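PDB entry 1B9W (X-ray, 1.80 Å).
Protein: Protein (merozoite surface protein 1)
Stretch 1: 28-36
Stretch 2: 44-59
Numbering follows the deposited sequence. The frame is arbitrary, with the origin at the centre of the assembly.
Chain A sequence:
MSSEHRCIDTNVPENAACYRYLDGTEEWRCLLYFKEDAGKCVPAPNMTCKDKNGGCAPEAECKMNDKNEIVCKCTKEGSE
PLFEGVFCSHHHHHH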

# COMPACT_ATOMS: atom_id res chain seq x y z
N TRP A 28 7.25 4.07 0.45
CA TRP A 28 6.64 3.59 -0.76
C TRP A 28 6.31 2.04 -0.52
O TRP A 28 7.01 1.47 0.29
CB TRP A 28 7.56 3.74 -1.96
CG TRP A 28 8.93 3.14 -1.87
CD1 TRP A 28 10.08 3.71 -1.41
CD2 TRP A 28 9.29 1.80 -2.27
NE1 TRP A 28 11.14 2.84 -1.50
CE2 TRP A 28 10.65 1.64 -2.02
CE3 TRP A 28 8.52 0.74 -2.81
CZ2 TRP A 28 11.34 0.45 -2.27
CZ3 TRP A 28 9.22 -0.45 -3.08
CH2 TRP A 28 10.58 -0.57 -2.79
N ARG A 29 5.24 1.68 -1.15
CA ARG A 29 4.78 0.26 -1.04
C ARG A 29 4.34 -0.18 -2.41
O ARG A 29 3.69 0.54 -3.20
CB ARG A 29 3.54 0.21 -0.14
CG ARG A 29 3.89 0.51 1.33
CD ARG A 29 2.58 0.42 2.16
NE ARG A 29 2.96 0.69 3.56
CZ ARG A 29 2.12 0.94 4.55
NH1 ARG A 29 0.82 0.96 4.41
NH2 ARG A 29 2.66 1.16 5.75
N CYS A 30 4.67 -1.48 -2.75
CA CYS A 30 4.11 -1.89 -4.03
C CYS A 30 2.60 -1.90 -4.07
O CYS A 30 1.93 -2.17 -3.07
CB CYS A 30 4.70 -3.29 -4.36
SG CYS A 30 6.46 -3.40 -4.50
N LEU A 31 2.01 -1.72 -5.25
CA LEU A 31 0.60 -1.78 -5.50
C LEU A 31 0.14 -3.26 -5.33
O LEU A 31 1.03 -4.13 -5.25
CB LEU A 31 0.28 -1.30 -6.91
CG LEU A 31 0.52 0.23 -7.14
CD1 LEU A 31 0.19 0.57 -8.59
CD2 LEU A 31 -0.34 1.03 -6.17
N LEU A 32 -1.14 -3.43 -5.09
CA LEU A 32 -1.63 -4.82 -4.97
C LEU A 32 -1.28 -5.61 -6.22
O LEU A 32 -1.23 -5.14 -7.35
CB LEU A 32 -3.15 -4.82 -4.78
CG LEU A 32 -3.76 -4.34 -3.48
CD1 LEU A 32 -5.27 -4.56 -3.48
CD2 LEU A 32 -3.07 -4.99 -2.29
N TYR A 33 -1.06 -6.94 -6.03
CA TYR A 33 -0.65 -7.81 -7.12
C TYR A 33 0.76 -7.56 -7.65
O TYR A 33 1.17 -8.06 -8.69
CB TYR A 33 -1.66 -7.92 -8.26
CG TYR A 33 -3.06 -8.20 -7.75
CD1 TYR A 33 -3.44 -9.43 -7.22
CD2 TYR A 33 -4.01 -7.18 -7.81
CE1 TYR A 33 -4.73 -9.64 -6.75
CE2 TYR A 33 -5.28 -7.36 -7.33
CZ TYR A 33 -5.64 -8.60 -6.82
OH TYR A 33 -6.92 -8.76 -6.35
N PHE A 34 1.59 -6.97 -6.81
CA PHE A 34 3.01 -6.81 -6.99
C PHE A 34 3.72 -7.12 -5.69
O PHE A 34 3.17 -6.89 -4.62
CB PHE A 34 3.41 -5.36 -7.39
CG PHE A 34 2.93 -5.05 -8.77
CD1 PHE A 34 1.64 -4.57 -8.96
CD2 PHE A 34 3.76 -5.25 -9.86
CE1 PHE A 34 1.20 -4.26 -10.23
CE2 PHE A 34 3.30 -4.95 -11.13
CZ PHE A 34 2.02 -4.47 -11.34
N LYS A 35 4.97 -7.57 -5.75
CA LYS A 35 5.67 -7.89 -4.52
C LYS A 35 7.07 -7.28 -4.54
O LYS A 35 7.72 -7.30 -5.59
CB LYS A 35 5.84 -9.45 -4.46
CG LYS A 35 6.62 -9.88 -3.24
CD LYS A 35 6.36 -11.39 -3.03
CE LYS A 35 7.16 -11.94 -1.88
NZ LYS A 35 6.86 -13.39 -1.67
N GLU A 36 7.43 -6.75 -3.38
CA GLU A 36 8.66 -5.96 -3.29
C GLU A 36 9.89 -6.83 -3.25
O GLU A 36 9.93 -7.79 -2.44
CB GLU A 36 8.59 -5.16 -1.98
CG GLU A 36 9.76 -4.19 -1.81
CD GLU A 36 9.55 -3.35 -0.56
OE1 GLU A 36 8.43 -3.25 -0.02
OE2 GLU A 36 10.55 -2.78 -0.10
N ALA A 44 2.86 -10.21 -9.23
CA ALA A 44 2.55 -11.26 -8.27
C ALA A 44 1.04 -11.46 -8.32
O ALA A 44 0.34 -11.14 -7.38
CB ALA A 44 3.04 -10.93 -6.87
N PRO A 45 0.54 -12.05 -9.41
CA PRO A 45 -0.88 -12.04 -9.70
C PRO A 45 -1.68 -12.93 -8.79
O PRO A 45 -2.85 -12.63 -8.53
CB PRO A 45 -0.96 -12.49 -11.16
CG PRO A 45 0.30 -13.27 -11.36
CD PRO A 45 1.34 -12.47 -10.59
N ASN A 46 -1.00 -13.91 -8.16
CA ASN A 46 -1.70 -14.81 -7.25
C ASN A 46 -1.14 -14.80 -5.86
O ASN A 46 -1.05 -15.78 -5.11
CB ASN A 46 -1.63 -16.27 -7.79
CG ASN A 46 -2.73 -16.44 -8.82
OD1 ASN A 46 -3.90 -16.32 -8.47
ND2 ASN A 46 -2.39 -16.67 -10.07
N MET A 47 -0.66 -13.59 -5.46
CA MET A 47 -0.17 -13.44 -4.10
C MET A 47 -1.36 -13.63 -3.17
O MET A 47 -2.48 -13.38 -3.61
CB MET A 47 0.34 -11.99 -3.97
CG MET A 47 1.20 -11.74 -2.74
SD MET A 47 2.02 -10.12 -3.03
CE MET A 47 2.68 -9.84 -1.40
N THR A 48 -1.17 -14.13 -1.96
CA THR A 48 -2.31 -14.31 -1.07
C THR A 48 -2.13 -13.50 0.21
O THR A 48 -1.02 -13.03 0.51
CB THR A 48 -2.46 -15.82 -0.71
OG1 THR A 48 -1.51 -16.18 0.27
CG2 THR A 48 -2.16 -16.67 -1.95
N CYS A 49 -3.16 -13.51 1.06
CA CYS A 49 -3.10 -12.80 2.32
C CYS A 49 -2.05 -13.33 3.28
O CYS A 49 -1.69 -12.66 4.25
CB CYS A 49 -4.43 -12.74 3.08
SG CYS A 49 -5.77 -11.99 2.22
N LYS A 50 -1.51 -14.52 2.99
CA LYS A 50 -0.50 -15.07 3.88
C LYS A 50 0.88 -14.48 3.64
O LYS A 50 1.81 -14.73 4.39
CB LYS A 50 -0.42 -16.60 3.69
CG LYS A 50 -1.19 -17.41 4.74
N ASP A 51 1.03 -13.78 2.51
CA ASP A 51 2.33 -13.25 2.11
C ASP A 51 2.26 -11.72 2.33
O ASP A 51 1.59 -11.04 1.56
CB ASP A 51 2.45 -13.57 0.62
CG ASP A 51 3.85 -13.37 0.07
OD1 ASP A 51 4.70 -12.91 0.86
OD2 ASP A 51 4.08 -13.69 -1.11
N LYS A 52 2.84 -11.26 3.42
CA LYS A 52 2.88 -9.86 3.79
C LYS A 52 1.52 -9.20 3.82
O LYS A 52 1.35 -8.15 3.17
CB LYS A 52 3.71 -9.07 2.75
CG LYS A 52 4.79 -9.91 2.08
CD LYS A 52 5.90 -10.21 3.08
CE LYS A 52 7.23 -10.41 2.37
NZ LYS A 52 8.37 -10.14 3.31
N ASN A 53 0.52 -9.88 4.34
CA ASN A 53 -0.83 -9.34 4.38
C ASN A 53 -1.42 -9.09 3.03
O ASN A 53 -2.34 -8.28 2.90
CB ASN A 53 -0.85 -8.07 5.27
CG ASN A 53 -2.18 -7.90 5.95
OD1 ASN A 53 -2.84 -8.88 6.35
ND2 ASN A 53 -2.64 -6.66 6.15
N GLY A 54 -1.01 -9.83 2.00
CA GLY A 54 -1.58 -9.68 0.67
C GLY A 54 -1.15 -8.34 0.02
O GLY A 54 -1.64 -8.04 -1.05
N GLY A 55 -0.23 -7.65 0.69
CA GLY A 55 0.14 -6.33 0.12
C GLY A 55 -0.78 -5.26 0.71
O GLY A 55 -0.55 -4.06 0.45
N CYS A 56 -1.72 -5.60 1.58
CA CYS A 56 -2.60 -4.63 2.22
C CYS A 56 -1.81 -3.92 3.31
O CYS A 56 -0.85 -4.43 3.86
CB CYS A 56 -3.80 -5.29 2.91
SG CYS A 56 -4.88 -6.19 1.78
N ALA A 57 -2.23 -2.67 3.64
CA ALA A 57 -1.54 -2.02 4.76
C ALA A 57 -1.48 -2.96 5.96
O ALA A 57 -2.44 -3.67 6.28
CB ALA A 57 -2.38 -0.79 5.15
N PRO A 58 -0.44 -2.89 6.76
CA PRO A 58 -0.28 -3.73 7.93
C PRO A 58 -1.47 -3.70 8.86
O PRO A 58 -1.80 -4.77 9.41
CB PRO A 58 0.98 -3.27 8.63
CG PRO A 58 1.68 -2.38 7.66
CD PRO A 58 0.77 -2.05 6.53
N GLU A 59 -2.11 -2.55 9.03
CA GLU A 59 -3.19 -2.45 10.01
C GLU A 59 -4.53 -2.80 9.39
O GLU A 59 -5.59 -2.70 10.01
CB GLU A 59 -3.21 -1.04 10.65
CG GLU A 59 -3.66 0.04 9.68
CD GLU A 59 -2.62 0.59 8.73
OE1 GLU A 59 -1.51 0.07 8.54
OE2 GLU A 59 -2.97 1.63 8.09
O HOH W 1 -1.59 2.77 5.99
O HOH W 2 0.60 1.45 7.91
O HOH W 3 1.89 -3.53 -0.73
O HOH W 4 -0.44 -7.72 -3.46

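Lys35, Tyr33 and Ala44 cover more surface than any other residues in this contact. Lys35 points its CA-to-CB bond toward the second stretch and runs out fully extended, all four chi angles t, so that NZ reaches OD2 of Asp51 at 2.9 Å in a salt bridge. The start of the chain does apolar work: Lys35 CB lies 4.0 Å from Ala44 CB and 4.1 Å from Met47 SD. A long aliphatic stem with a charged tip suits a place that begins against a methyl group and a thioether and ends beside a carboxylate.

Tyr33 contributes both its backbone and its ring. Its carbonyl O accepts a hydrogen bond from Ala44 N at 2.8 Å, the one direct backbone hydrogen bond between the stretches. Its ring covers the start of the second stretch, with CD1 3.5 Å from Pro45 O. The CA-to-CB bond of Ala44 points toward the first stretch, and its CB packs 4.0 Å from Phe34 C; the CA atoms of Phe34 and Ala44 are 4.7 Å apart, and the small methyl fits this close spacing.

Farther along, buried Leu32 sends CD2 to within 3.6 Å of Gly54 O and 3.8 Å of Gly55 C. Gly55 leaves room for this: an ideal CB would sit 3.5 Å from Leu32 CD2, and its backbone angles already call for glycine. Water seals the polar groups nearby, one molecule linking Tyr33 N to Gly54 O and another joining the carbonyls of Cys30 and Gly55.

At the far end, Arg29 lays one guanidinium face against Pro58, NH1 being 3.7 Å from Pro58 CD. Two waters relay its NH1 and NH2 to the carboxylate of Glu59, the NH1 link being weak, so charge is matched without direct contact.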